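Long-range contacts in putative PII-like nitrogen regulatory protein (Shewanella baltica, PDB 3CE8), which is of unknown function but, as a PII-like protein, may take part in nitrogen regulation: residues E23-I34 / N104-I113; I38-L48 / K80-A88. All blocks are in the same frame, centred on the assembly; numbering follows the deposited sequence. Where two conformers were deposited one is given.

Interaction 1. Residues E23-I34 / N104-I113; sequences EQLLVLIAQNDI and NPCRYWIMPI
Trp109 places its CG between its own backbone N and carbonyl carbon (chi1 60°), which brings the indole across Val27, whose CG1 stands opposite the backbone N (chi1 177°). Val27 CB lies over the face of the five-membered ring, 3.8 Å from its centroid, a CH-pi contact. Val27 CG1 covers the benzene part off-centre, 3.5 Å from Trp109 CZ2, and Ile29 CG1 approaches Trp109 CH2 obliquely at 3.7 Å. The indole NE1 is buried without a polar partner in the model. Beneath this packing the two residues form an antiparallel hydrogen-bonded pair, with Val27 N 2.7 Å from Trp109 O and the bond almost straight (173° at the hydrogen). On the opposite face of the sheet, Leu26 CD1 meets Tyr108 CD2 at 3.6 Å, and Ile110 CG2 rests 3.5 Å from Gln24 CD; the Gln24 amide is held by Gln90. Toward the end of the strand pair, Cys106 SG packs against Ile34 CD1 at 3.4 Å. Strand 74-86 flanks strand 23-31 on its other side, helices 35-42 and 90-100 cover the Leu26 and Leu28 face, and beyond strand 106-112 a strand of the second subunit continues the sheet.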
loop_
_atom_site.group_PDB
_atom_site.type_symbol
_atom_site.label_atom_id
_atom_site.label_comp_id
_atom_site.label_asym_id
_atom_site.label_seq_id
_atom_site.Cartn_x
_atom_site.Cartn_y
_atom_site.Cartn_z
ATOM N N GLU A 23 16.452 2.707 -0.418
ATOM C CA GLU A 23 15.440 1.633 -0.211
ATOM C C GLU A 23 14.213 1.994 -0.996
ATOM O O GLU A 23 13.810 3.159 -1.102
ATOM C CB GLU A 23 15.006 1.424 1.243
ATOM C CG GLU A 23 16.066 0.817 2.133
ATOM C CD GLU A 23 16.368 -0.636 1.822
ATOM O OE1 GLU A 23 15.417 -1.429 1.662
ATOM O OE2 GLU A 23 17.564 -0.989 1.780
ATOM N N GLN A 24 13.622 0.969 -1.564
ATOM C CA GLN A 24 12.415 1.150 -2.345
ATOM C C GLN A 24 11.537 -0.085 -2.178
ATOM O O GLN A 24 12.011 -1.135 -1.779
ATOM C CB GLN A 24 12.769 1.455 -3.799
ATOM C CG GLN A 24 13.616 0.407 -4.443
ATOM C CD GLN A 24 13.973 0.743 -5.881
ATOM O OE1 GLN A 24 14.103 1.926 -6.239
ATOM N NE2 GLN A 24 14.151 -0.317 -6.722
ATOM N N LEU A 25 10.254 0.081 -2.435
ATOM C CA LEU A 25 9.281 -0.986 -2.238
ATOM C C LEU A 25 8.814 -1.632 -3.538
ATOM O O LEU A 25 8.303 -0.962 -4.396
ATOM C CB LEU A 25 8.062 -0.402 -1.489
ATOM C CG LEU A 25 7.016 -1.375 -0.962
ATOM C CD1 LEU A 25 7.653 -2.185 0.165
ATOM C CD2 LEU A 25 5.711 -0.646 -0.521
ATOM N N LEU A 26 9.025 -2.922 -3.690
ATOM C CA LEU A 26 8.469 -3.633 -4.844
ATOM C C LEU A 26 7.127 -4.182 -4.467
ATOM O O LEU A 26 6.984 -4.838 -3.442
ATOM C CB LEU A 26 9.349 -4.806 -5.291
ATOM C CG LEU A 26 8.778 -5.727 -6.372
ATOM C CD1 LEU A 26 8.634 -5.038 -7.726
ATOM C CD2 LEU A 26 9.740 -6.876 -6.469
ATOM N N VAL A 27 6.135 -3.825 -5.263
ATOM C CA VAL A 27 4.770 -4.355 -5.098
ATOM C C VAL A 27 4.499 -5.198 -6.318
ATOM O O VAL A 27 4.681 -4.775 -7.470
ATOM C CB VAL A 27 3.676 -3.286 -4.983
ATOM C CG1 VAL A 27 2.312 -3.978 -4.885
ATOM C CG2 VAL A 27 3.952 -2.381 -3.779
ATOM N N LEU A 28 4.076 -6.412 -6.025
ATOM C CA LEU A 28 3.888 -7.479 -7.029
ATOM C C LEU A 28 2.544 -8.164 -6.844
ATOM O O LEU A 28 2.230 -8.621 -5.751
ATOM C CB LEU A 28 5.047 -8.478 -6.853
ATOM C CG LEU A 28 5.050 -9.778 -7.642
ATOM C CD1 LEU A 28 5.238 -9.545 -9.142
ATOM C CD2 LEU A 28 6.162 -10.640 -7.078
ATOM N N ILE A 29 1.740 -8.167 -7.905
ATOM C CA ILE A 29 0.405 -8.787 -7.889
ATOM C C ILE A 29 0.521 -10.118 -8.607
ATOM O O ILE A 29 0.495 -10.186 -9.832
ATOM C CB ILE A 29 -0.676 -7.887 -8.538
ATOM C CG1 ILE A 29 -0.643 -6.494 -7.905
ATOM C CG2 ILE A 29 -2.049 -8.485 -8.396
ATOM C CD1 ILE A 29 -0.622 -6.537 -6.403
ATOM N N ALA A 30 0.641 -11.158 -7.787
ATOM C CA ALA A 30 0.893 -12.535 -8.192
ATOM C C ALA A 30 -0.323 -13.409 -8.112
ATOM O O ALA A 30 -1.189 -13.288 -7.240
ATOM C CB ALA A 30 1.999 -13.131 -7.321
ATOM N N GLN A 31 -0.350 -14.357 -9.020
ATOM C CA GLN A 31 -1.466 -15.297 -9.076
ATOM C C GLN A 31 -1.263 -16.269 -7.940
ATOM O O GLN A 31 -0.148 -16.529 -7.536
ATOM C CB GLN A 31 -1.523 -15.978 -10.436
ATOM C CG GLN A 31 -1.138 -15.009 -11.568
ATOM C CD GLN A 31 -1.577 -15.489 -12.918
ATOM O OE1 GLN A 31 -2.727 -15.905 -13.088
ATOM N NE2 GLN A 31 -0.679 -15.402 -13.907
ATOM N N ASN A 32 -2.359 -16.760 -7.397
ATOM C CA ASN A 32 -2.312 -17.626 -6.206
ATOM C C ASN A 32 -1.506 -18.906 -6.362
ATOM O O ASN A 32 -0.980 -19.426 -5.385
ATOM C CB ASN A 32 -3.721 -17.934 -5.661
ATOM C CG ASN A 32 -4.348 -16.721 -4.940
ATOM O OD1 ASN A 32 -3.643 -15.864 -4.385
ATOM N ND2 ASN A 32 -5.675 -16.663 -4.930
ATOM N N ASP A 33 -1.356 -19.366 -7.595
ATOM C CA ASP A 33 -0.636 -20.625 -7.861
ATOM C C ASP A 33 0.905 -20.530 -7.778
ATOM O O ASP A 33 1.577 -21.502 -7.408
ATOM C CB ASP A 33 -1.111 -21.299 -9.166
ATOM C CG ASP A 33 -0.936 -20.426 -10.390
ATOM O OD1 ASP A 33 -0.232 -19.395 -10.301
ATOM O OD2 ASP A 33 -1.505 -20.781 -11.446
ATOM N N ILE A 34 1.456 -19.362 -8.078
ATOM C CA ILE A 34 2.934 -19.187 -8.038
ATOM C C ILE A 34 3.347 -18.514 -6.745
ATOM O O ILE A 34 4.496 -18.119 -6.567
ATOM C CB ILE A 34 3.534 -18.384 -9.231
ATOM C CG1 ILE A 34 2.906 -16.987 -9.317
ATOM C CG2 ILE A 34 3.399 -19.156 -10.513
ATOM C CD1 ILE A 34 3.616 -16.020 -10.273
ATOM N N ASN A 104 3.426 -17.335 -15.718
ATOM C CA ASN A 104 2.335 -16.612 -15.030
ATOM C C ASN A 104 2.654 -15.152 -14.842
ATOM O O ASN A 104 3.162 -14.779 -13.806
ATOM C CB ASN A 104 2.092 -17.168 -13.631
ATOM C CG ASN A 104 1.653 -18.585 -13.641
ATOM O OD1 ASN A 104 2.456 -19.494 -13.879
ATOM N ND2 ASN A 104 0.376 -18.806 -13.336
ATOM N N PRO A 105 2.336 -14.322 -15.829
ATOM C CA PRO A 105 2.671 -12.923 -15.693
ATOM C C PRO A 105 2.109 -12.263 -14.472
ATOM O O PRO A 105 0.994 -12.538 -14.049
ATOM C CB PRO A 105 2.121 -12.297 -16.961
ATOM C CG PRO A 105 2.139 -13.454 -17.982
ATOM C CD PRO A 105 1.853 -14.675 -17.180
ATOM N N CYS A 106 2.954 -11.415 -13.910
ATOM C CA CYS A 106 2.655 -10.650 -12.705
ATOM C C CYS A 106 2.889 -9.171 -12.820
ATOM O O CYS A 106 3.967 -8.720 -13.164
ATOM C CB CYS A 106 3.463 -11.178 -11.525
ATOM S SG CYS A 106 2.871 -12.860 -11.163
ATOM N N ARG A 107 1.851 -8.416 -12.522
ATOM C CA ARG A 107 1.985 -6.973 -12.504
ATOM C C ARG A 107 2.842 -6.555 -11.350
ATOM O O ARG A 107 2.860 -7.192 -10.304
ATOM C CB ARG A 107 0.652 -6.248 -12.434
ATOM C CG ARG A 107 0.172 -5.846 -13.802
ATOM C CD ARG A 107 -0.877 -4.737 -13.711
ATOM N NE ARG A 107 -0.719 -3.774 -14.796
ATOM C CZ ARG A 107 0.114 -2.736 -14.718
ATOM N NH1 ARG A 107 0.853 -2.554 -13.610
ATOM N NH2 ARG A 107 0.216 -1.897 -15.751
ATOM N N TYR A 108 3.603 -5.500 -11.568
ATOM C CA TYR A 108 4.393 -4.959 -10.474
ATOM C C TYR A 108 4.627 -3.486 -10.617
ATOM O O TYR A 108 4.437 -2.892 -11.674
ATOM C CB TYR A 108 5.757 -5.640 -10.370
ATOM C CG TYR A 108 6.747 -5.133 -11.398
ATOM C CD1 TYR A 108 6.722 -5.589 -12.689
ATOM C CD2 TYR A 108 7.692 -4.184 -11.073
ATOM C CE1 TYR A 108 7.623 -5.119 -13.655
ATOM C CE2 TYR A 108 8.594 -3.703 -12.022
ATOM C CZ TYR A 108 8.557 -4.171 -13.311
ATOM O OH TYR A 108 9.444 -3.704 -14.268
ATOM N N TRP A 109 4.987 -2.916 -9.488
ATOM C CA TRP A 109 5.409 -1.527 -9.420
ATOM C C TRP A 109 6.356 -1.304 -8.263
ATOM O O TRP A 109 6.434 -2.097 -7.362
ATOM C CB TRP A 109 4.258 -0.519 -9.473
ATOM C CG TRP A 109 3.282 -0.638 -8.417
ATOM C CD1 TRP A 109 3.267 0.022 -7.226
ATOM C CD2 TRP A 109 2.109 -1.458 -8.446
ATOM N NE1 TRP A 109 2.147 -0.365 -6.480
ATOM C CE2 TRP A 109 1.433 -1.278 -7.203
ATOM C CE3 TRP A 109 1.571 -2.346 -9.393
ATOM C CZ2 TRP A 109 0.261 -1.944 -6.887
ATOM C CZ3 TRP A 109 0.386 -3.016 -9.074
ATOM C CH2 TRP A 109 -0.253 -2.805 -7.826
ATOM N N ILE A 110 7.176 -0.268 -8.406
ATOM C CA ILE A 110 8.235 0.067 -7.441
ATOM C C ILE A 110 8.007 1.476 -7.004
ATOM O O ILE A 110 7.780 2.376 -7.814
ATOM C CB ILE A 110 9.678 -0.065 -8.053
ATOM C CG1 ILE A 110 9.905 -1.493 -8.621
ATOM C CG2 ILE A 110 10.705 0.280 -6.997
ATOM C CD1 ILE A 110 11.273 -1.742 -9.162
HETATM N N MSE A 111 8.004 1.653 -5.696
HETATM C CA MSE A 111 7.705 2.957 -5.110
HETATM C C MSE A 111 8.821 3.409 -4.236
HETATM O O MSE A 111 9.507 2.601 -3.626
HETATM C CB MSE A 111 6.458 2.869 -4.253
HETATM C CG MSE A 111 5.382 2.094 -4.960
HETATM SE SE MSE A 111 3.709 2.056 -4.041
HETATM C CE MSE A 111 3.269 3.894 -4.276
ATOM N N PRO A 112 8.996 4.714 -4.164
ATOM C CA PRO A 112 10.028 5.218 -3.322
ATOM C C PRO A 112 9.608 5.236 -1.881
ATOM O O PRO A 112 8.407 5.356 -1.547
ATOM C CB PRO A 112 10.216 6.640 -3.835
ATOM C CG PRO A 112 8.899 7.019 -4.364
ATOM C CD PRO A 112 8.246 5.776 -4.844
ATOM N N ILE A 113 10.642 5.079 -1.060
ATOM C CA ILE A 113 10.595 5.104 0.411
ATOM C C ILE A 113 11.479 6.224 0.901
ATOM O O ILE A 113 12.637 6.288 0.537
ATOM C CB ILE A 113 11.184 3.840 1.020
ATOM C CG1 ILE A 113 10.308 2.645 0.691
ATOM C CG2 ILE A 113 11.340 4.017 2.527
ATOM C CD1 ILE A 113 8.862 2.976 0.763
HETATM O O HOH W 1 13.460 5.273 -2.601
#

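Interaction 2. Residues I38-L48 / K80-A88. With EDO (1,2-ethanediol), chain D; EDO (1,2-ethanediol), chain E.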
loop_
_atom_site.group_PDB
_atom_site.type_symbol
_atom_site.label_atom_id
_atom_site.label_comp_id
_atom_site.label_asym_id
_atom_site.label_seq_id
_atom_site.Cartn_x
_atom_site.Cartn_y
_atom_site.Cartn_z
ATOM N N ILE A 38 7.103 -17.930 -5.274
ATOM C CA ILE A 38 7.601 -16.581 -5.087
ATOM C C ILE A 38 8.201 -16.485 -3.687
ATOM O O ILE A 38 9.250 -15.883 -3.472
ATOM C CB ILE A 38 6.529 -15.494 -5.274
ATOM C CG1 ILE A 38 6.178 -15.323 -6.748
ATOM C CG2 ILE A 38 7.037 -14.135 -4.767
ATOM C CD1 ILE A 38 5.113 -14.266 -7.008
ATOM N N VAL A 39 7.528 -17.096 -2.732
ATOM C CA VAL A 39 7.982 -17.039 -1.342
ATOM C C VAL A 39 9.348 -17.694 -1.257
ATOM O O VAL A 39 10.254 -17.206 -0.597
ATOM C CB VAL A 39 6.961 -17.708 -0.395
ATOM C CG1 VAL A 39 7.589 -18.087 0.978
ATOM C CG2 VAL A 39 5.766 -16.797 -0.245
ATOM N N ASP A 40 9.484 -18.772 -2.004
ATOM C CA ASP A 40 10.704 -19.563 -2.008
ATOM C C ASP A 40 11.869 -18.789 -2.552
ATOM O O ASP A 40 13.000 -18.919 -2.095
ATOM C CB ASP A 40 10.536 -20.830 -2.849
ATOM C CG ASP A 40 9.684 -21.896 -2.150
ATOM O OD1 ASP A 40 9.405 -21.758 -0.940
ATOM O OD2 ASP A 40 9.305 -22.883 -2.809
ATOM N N THR A 41 11.575 -17.950 -3.524
ATOM C CA THR A 41 12.615 -17.175 -4.192
ATOM C C THR A 41 13.111 -16.097 -3.267
ATOM O O THR A 41 14.313 -15.881 -3.120
ATOM C CB THR A 41 12.087 -16.497 -5.445
ATOM O OG1 THR A 41 11.879 -17.488 -6.453
ATOM C CG2 THR A 41 13.069 -15.452 -5.957
ATOM N N LEU A 42 12.150 -15.473 -2.597
ATOM C CA LEU A 42 12.412 -14.303 -1.778
ATOM C C LEU A 42 13.211 -14.673 -0.569
ATOM O O LEU A 42 14.146 -13.964 -0.192
ATOM C CB LEU A 42 11.104 -13.621 -1.346
ATOM C CG LEU A 42 10.269 -13.031 -2.479
ATOM C CD1 LEU A 42 8.889 -12.640 -2.031
ATOM C CD2 LEU A 42 11.029 -11.836 -3.088
ATOM N N ILE A 43 12.852 -15.806 0.030
ATOM C CA ILE A 43 13.490 -16.229 1.302
ATOM C C ILE A 43 14.949 -16.539 1.064
ATOM O O ILE A 43 15.750 -16.576 2.004
ATOM C CB ILE A 43 12.822 -17.466 2.034
ATOM C CG1 ILE A 43 12.845 -18.699 1.138
ATOM C CG2 ILE A 43 11.403 -17.164 2.522
ATOM C CD1 ILE A 43 12.448 -19.952 1.852
ATOM N N GLU A 44 15.298 -16.688 -0.204
ATOM C CA GLU A 44 16.643 -17.135 -0.556
ATOM C C GLU A 44 17.562 -15.963 -0.914
ATOM O O GLU A 44 18.778 -16.078 -1.014
ATOM C CB GLU A 44 16.529 -18.135 -1.699
ATOM C CG GLU A 44 17.517 -19.214 -1.583
ATOM C CD GLU A 44 17.360 -19.963 -0.245
ATOM O OE1 GLU A 44 16.263 -20.530 0.002
ATOM O OE2 GLU A 44 18.331 -19.990 0.559
ATOM N N LEU A 45 16.934 -14.820 -1.090
ATOM C CA LEU A 45 17.627 -13.580 -1.443
ATOM C C LEU A 45 18.151 -12.899 -0.162
ATOM O O LEU A 45 17.373 -12.410 0.682
ATOM C CB LEU A 45 16.714 -12.665 -2.270
ATOM C CG LEU A 45 16.349 -13.173 -3.681
ATOM C CD1 LEU A 45 15.273 -12.319 -4.376
ATOM C CD2 LEU A 45 17.605 -13.288 -4.566
ATOM N N GLU A 46 19.484 -12.903 -0.037
ATOM C CA GLU A 46 20.234 -12.349 1.138
ATOM C C GLU A 46 20.118 -10.867 1.409
ATOM O O GLU A 46 20.370 -10.396 2.504
ATOM C CB GLU A 46 21.747 -12.653 1.076
ATOM C CG GLU A 46 22.126 -13.945 1.745
ATOM C CD GLU A 46 23.611 -14.244 1.602
ATOM O OE1 GLU A 46 24.214 -13.836 0.572
ATOM O OE2 GLU A 46 24.172 -14.915 2.500
ATOM N N PHE A 47 19.761 -10.129 0.396
ATOM C CA PHE A 47 19.717 -8.679 0.518
ATOM C C PHE A 47 18.359 -8.249 1.014
ATOM O O PHE A 47 18.134 -7.076 1.220
ATOM C CB PHE A 47 20.107 -7.982 -0.800
ATOM C CG PHE A 47 19.303 -8.428 -2.006
ATOM C CD1 PHE A 47 18.027 -7.936 -2.230
ATOM C CD2 PHE A 47 19.844 -9.335 -2.917
ATOM C CE1 PHE A 47 17.301 -8.352 -3.325
ATOM C CE2 PHE A 47 19.124 -9.751 -4.021
ATOM C CZ PHE A 47 17.850 -9.268 -4.227
ATOM N N LEU A 48 17.475 -9.224 1.200
ATOM C CA LEU A 48 16.099 -8.987 1.718
ATOM C C LEU A 48 16.051 -9.338 3.223
ATOM O O LEU A 48 16.523 -10.397 3.644
ATOM C CB LEU A 48 15.044 -9.807 0.972
ATOM C CG LEU A 48 14.824 -9.607 -0.527
ATOM C CD1 LEU A 48 13.732 -10.566 -1.009
ATOM C CD2 LEU A 48 14.491 -8.182 -0.827
ATOM N N LYS A 80 -0.831 -10.244 -3.023
ATOM C CA LYS A 80 -0.055 -9.025 -3.104
ATOM C C LYS A 80 1.090 -9.052 -2.114
ATOM O O LYS A 80 0.928 -9.053 -0.872
ATOM C CB LYS A 80 -0.946 -7.802 -2.875
ATOM C CG LYS A 80 -0.268 -6.423 -2.919
ATOM C CD LYS A 80 -1.237 -5.375 -2.333
ATOM C CE LYS A 80 -0.721 -3.963 -2.243
ATOM N NZ LYS A 80 -1.678 -3.075 -1.493
ATOM N N PHE A 81 2.255 -9.055 -2.743
ATOM C CA PHE A 81 3.542 -9.054 -2.078
ATOM C C PHE A 81 4.091 -7.653 -2.049
ATOM O O PHE A 81 3.972 -6.900 -3.011
ATOM C CB PHE A 81 4.572 -9.902 -2.849
ATOM C CG PHE A 81 4.370 -11.416 -2.741
ATOM C CD1 PHE A 81 3.555 -12.092 -3.633
ATOM C CD2 PHE A 81 5.044 -12.155 -1.775
ATOM C CE1 PHE A 81 3.401 -13.456 -3.535
ATOM C CE2 PHE A 81 4.873 -13.516 -1.671
ATOM C CZ PHE A 81 4.064 -14.169 -2.548
ATOM N N GLU A 82 4.691 -7.321 -0.923
ATOM C CA GLU A 82 5.417 -6.064 -0.766
ATOM C C GLU A 82 6.790 -6.393 -0.223
ATOM O O GLU A 82 6.931 -7.033 0.832
ATOM C CB GLU A 82 4.667 -5.081 0.129
ATOM C CG GLU A 82 3.383 -4.601 -0.510
ATOM C CD GLU A 82 2.732 -3.428 0.194
ATOM O OE1 GLU A 82 3.187 -2.969 1.263
ATOM O OE2 GLU A 82 1.752 -2.935 -0.363
ATOM N N ILE A 83 7.782 -5.968 -1.000
ATOM C CA ILE A 83 9.186 -6.278 -0.771
ATOM C C ILE A 83 10.126 -5.075 -0.796
ATOM O O ILE A 83 10.484 -4.516 -1.827
ATOM C CB ILE A 83 9.668 -7.292 -1.833
ATOM C CG1 ILE A 83 8.674 -8.456 -1.909
ATOM C CG2 ILE A 83 11.112 -7.787 -1.565
ATOM C CD1 ILE A 83 8.576 -8.993 -3.276
HETATM N N MSE A 84 10.495 -4.695 0.405
HETATM C CA MSE A 84 11.443 -3.621 0.631
HETATM C C MSE A 84 12.803 -4.194 0.272
HETATM O O MSE A 84 13.155 -5.316 0.667
HETATM C CB MSE A 84 11.440 -3.141 2.090
HETATM C CG MSE A 84 12.321 -1.930 2.315
HETATM SE SE MSE A 84 11.475 -0.358 1.600
HETATM C CE MSE A 84 9.811 -0.464 2.588
ATOM N N HIS A 85 13.549 -3.417 -0.496
ATOM C CA HIS A 85 14.854 -3.814 -0.959
ATOM C C HIS A 85 15.690 -2.614 -1.367
ATOM O O HIS A 85 15.147 -1.569 -1.713
ATOM C CB HIS A 85 14.689 -4.721 -2.185
ATOM C CG HIS A 85 14.080 -4.024 -3.370
ATOM N ND1 HIS A 85 12.720 -3.783 -3.480
ATOM C CD2 HIS A 85 14.647 -3.503 -4.486
ATOM C CE1 HIS A 85 12.482 -3.129 -4.608
ATOM N NE2 HIS A 85 13.632 -2.939 -5.234
ATOM N N PRO A 86 17.017 -2.764 -1.325
ATOM C CA PRO A 86 17.872 -1.706 -1.814
ATOM C C PRO A 86 17.769 -1.531 -3.334
ATOM O O PRO A 86 17.759 -2.495 -4.105
ATOM C CB PRO A 86 19.287 -2.171 -1.432
ATOM C CG PRO A 86 19.150 -3.483 -0.685
ATOM C CD PRO A 86 17.760 -3.978 -0.928
ATOM N N ALA A 87 17.717 -0.275 -3.735
ATOM C CA ALA A 87 17.604 0.100 -5.133
ATOM C C ALA A 87 18.702 -0.557 -5.948
ATOM O O ALA A 87 18.520 -0.911 -7.113
ATOM C CB ALA A 87 17.658 1.659 -5.288
ATOM N N ALA A 88 19.822 -0.780 -5.289
ATOM C CA ALA A 88 21.027 -1.336 -5.944
ATOM C C ALA A 88 20.855 -2.796 -6.379
ATOM O O ALA A 88 21.591 -3.294 -7.224
ATOM C CB ALA A 88 22.231 -1.243 -5.022
HETATM C C1 EDO D . 17.011 -16.769 -5.269
HETATM O O1 EDO D . 15.963 -17.704 -4.992
HETATM C C2 EDO D . 18.282 -16.937 -4.430
HETATM O O2 EDO D . 19.386 -16.416 -5.164
HETATM C C1 EDO E . 8.057 -4.994 3.514
HETATM O O1 EDO E . 6.931 -5.853 3.726
HETATM C C2 EDO E . 9.219 -5.369 4.416
HETATM O O2 EDO E . 10.070 -5.973 3.462
#
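Helix 38-42 runs almost parallel to strand 80-86, at 8° and with the axes 11.5 Å apart, so the helix and strand meet through their side chains. Phe81 is the main bridge: with CG beside its backbone N and opposite its carbonyl carbon (chi1 -74°), it raises its ring to the helix. Ile38 CG2 sits over the middle of that ring, 3.8 Å from the centroid, in a CH-pi contact. Val39 CG2 instead meets the ring edge, near its plane, at 3.7 Å from Phe81 CE2. Leu42 reaches the ring with CD1, while its CD2 meets Ile83 CD1 tip to tip at 3.8 Å. With an alanine in place of Phe81, Ile38 and Val39 would probably lose their aromatic partner and a gap would open below the helix. After the helix, Leu48 CD2 turns back to Ile83 CG2 at 3.5 Å and also packs on His85 CB. ND1 of His85 donates to Ile83 O at 2.9 Å and its NE2 pairs with Gln24, which together hold the ring. Phe47 reaches Pro86 CD obliquely. Two helices, here 35-42 and 90-100, on one face of an antiparallel sheet of strand order 2-3-1-4 mark the ferredoxin-like fold, as in the PII proteins.

Overall arrangement
From the N terminus the chain enters strand 23-31, the first half of interaction 1, and passes directly into helix 35-42, which with the turns that follow supplies the first half of interaction 2. Strand 50-60 then leads to strand 74-86, where interaction 2 closes its loop of 31 residues. After helix 90-100, strand 106-112 returns to the first strand and interaction 1 closes the longer loop of 69 residues, with interaction 2 nested inside it. Interaction 1 joins neighbouring strands within the sheet, whereas interaction 2 fastens a helix to its face. They meet where strands 23-31 and 74-86 pair, and both touch the third subunit.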